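Local coordinates for galectin 2 (Gallus gallus, PDB 2YMZ), which probably binds beta-galactoside sugars as a prototype galectin, a lectin with one carbohydrate-recognition domain per chain, at the interface of chains A and B. Coordinates in Å, arbitrary orientation; residue numbers count along the deposited sequence, not the author numbering. Chains: chain A/B, Galectin 2.

The interface of chains A and B. Residues chain A 4, 6, 8, 127, 129; chain B 4, 123-125.
With CG anti to the backbone N in A:Met6 (chi1 164°) and in B:Phe4 (chi1 -171°), the thioether chain and the aromatic ring meet across a two-fold interface, where the subunits pair as dimeric prototype galectins generally do, through strands near their two chain ends. Strands 2-6 of the two chains run antiparallel here, A:Met6 bridging to B:Phe4. Beyond CG the methionine stays extended, and its sulfur SD lies in the plane of the B:Phe4 ring at the edge, 3.6 Å from CD1. A long, unbranched and polarisable side chain suits this place, since it can pass the ring rim and still carry its methyl CE into close van der Waals contact with B:Val124, 3.2 Å from the carbonyl O. The same B:Phe4 ring meets its symmetry counterpart A:Phe4 edge-to-face, with planes 71° apart; flat, rigid phenyl groups can pack closely about a two-fold axis in this way. Beta-branched B:Val124 can send CG2 over one face of B:Phe4, towards the rim, while its CB meets the methionine methyl. In chain A the tip CZ of A:Phe4 points over a face of A:Phe127, near its rim. Beside this apolar core, the last strand of chain A, 122-129, adds a polar tie. The backbone N of A:Val129 donates a fairly straight hydrogen bond of 2.9 Å to the carbonyl O of B:Thr125, from somewhat off the carbonyl plane. The compact, branched valine packs CG1 against the neighbouring backbone, 3.5 Å from O of B:Val124. B:Thr125 takes part mainly through its backbone, though its CB also lies 3.8 Å from O of A:Val129. Water 1 links the two backbones again, its oxygen 3.0 Å from O of A:Val129. It also stands 3.1 Å from O of B:Thr125.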
# COMPACT_ATOMS: atom_id res chain seq x y z
N PHE A 4 0.44 -7.04 0.05
CA PHE A 4 -0.05 -5.68 0.04
C PHE A 4 -1.50 -5.78 -0.47
O PHE A 4 -1.78 -6.47 -1.45
CB PHE A 4 0.88 -5.01 -0.96
CG PHE A 4 0.63 -3.58 -1.26
CD1 PHE A 4 -0.35 -3.19 -2.16
CD2 PHE A 4 1.53 -2.63 -0.81
CE1 PHE A 4 -0.51 -1.86 -2.49
CE2 PHE A 4 1.36 -1.28 -1.15
CZ PHE A 4 0.33 -0.91 -1.99
N MET A 6 -5.01 -3.17 -1.13
CA MET A 6 -5.61 -1.83 -0.99
C MET A 6 -7.05 -1.88 -1.55
O MET A 6 -7.30 -2.51 -2.57
CB MET A 6 -4.66 -0.80 -1.62
CG MET A 6 -5.21 0.57 -1.92
SD MET A 6 -3.75 1.58 -2.28
CE MET A 6 -4.54 3.17 -2.00
N ASN A 8 -11.00 0.36 -2.19
CA ASN A 8 -11.43 1.77 -2.36
C ASN A 8 -10.45 2.69 -3.07
O ASN A 8 -10.42 3.93 -2.85
CB ASN A 8 -11.82 2.35 -0.98
CG ASN A 8 -12.84 1.47 -0.25
OD1 ASN A 8 -12.63 0.96 0.87
ND2 ASN A 8 -13.92 1.20 -0.95
N PHE A 127 4.89 3.30 -3.51
CA PHE A 127 3.66 3.12 -4.29
C PHE A 127 3.13 4.53 -4.51
O PHE A 127 3.09 5.30 -3.56
CB PHE A 127 2.68 2.29 -3.47
CG PHE A 127 1.27 2.36 -3.97
CD1 PHE A 127 0.87 1.55 -5.05
CD2 PHE A 127 0.34 3.23 -3.36
CE1 PHE A 127 -0.47 1.64 -5.54
CE2 PHE A 127 -0.94 3.31 -3.84
CZ PHE A 127 -1.35 2.50 -4.90
N VAL A 129 -0.18 6.60 -6.69
CA VAL A 129 -1.29 6.46 -7.66
C VAL A 129 -1.86 7.89 -7.89
O VAL A 129 -1.97 8.66 -6.93
CB VAL A 129 -2.34 5.44 -7.13
CG1 VAL A 129 -2.92 5.77 -5.73
CG2 VAL A 129 -3.47 5.18 -8.11
N PHE B 4 -6.04 -0.15 3.46
CA PHE B 4 -4.67 -0.44 2.97
C PHE B 4 -4.13 -1.44 4.00
O PHE B 4 -4.29 -1.24 5.19
CB PHE B 4 -3.91 0.86 3.02
CG PHE B 4 -2.55 0.88 2.37
CD1 PHE B 4 -2.44 1.31 1.02
CD2 PHE B 4 -1.40 0.80 3.13
CE1 PHE B 4 -1.18 1.43 0.40
CE2 PHE B 4 -0.14 0.90 2.54
CZ PHE B 4 -0.03 1.21 1.19
N LYS B 123 -7.40 7.86 1.83
CA LYS B 123 -7.05 7.10 0.64
C LYS B 123 -5.56 7.36 0.34
O LYS B 123 -5.19 8.49 -0.01
CB LYS B 123 -7.95 7.58 -0.54
CG LYS B 123 -7.55 7.01 -1.89
CD LYS B 123 -8.36 7.59 -3.08
CE LYS B 123 -7.70 8.81 -3.70
NZ LYS B 123 -8.70 9.56 -4.53
N VAL B 124 -4.73 6.34 0.54
CA VAL B 124 -3.28 6.55 0.20
C VAL B 124 -3.09 6.91 -1.27
O VAL B 124 -3.57 6.26 -2.27
CB VAL B 124 -2.46 5.28 0.54
CG1 VAL B 124 -0.98 5.46 0.10
CG2 VAL B 124 -2.54 5.04 2.01
N THR B 125 -2.23 7.92 -1.47
CA THR B 125 -1.85 8.24 -2.79
C THR B 125 -0.34 8.08 -2.98
O THR B 125 0.07 8.00 -4.12
CB THR B 125 -2.26 9.63 -3.23
OG1 THR B 125 -1.68 10.56 -2.33
CG2 THR B 125 -3.84 9.68 -3.17
O HOH W 1 0.31 10.44 -5.96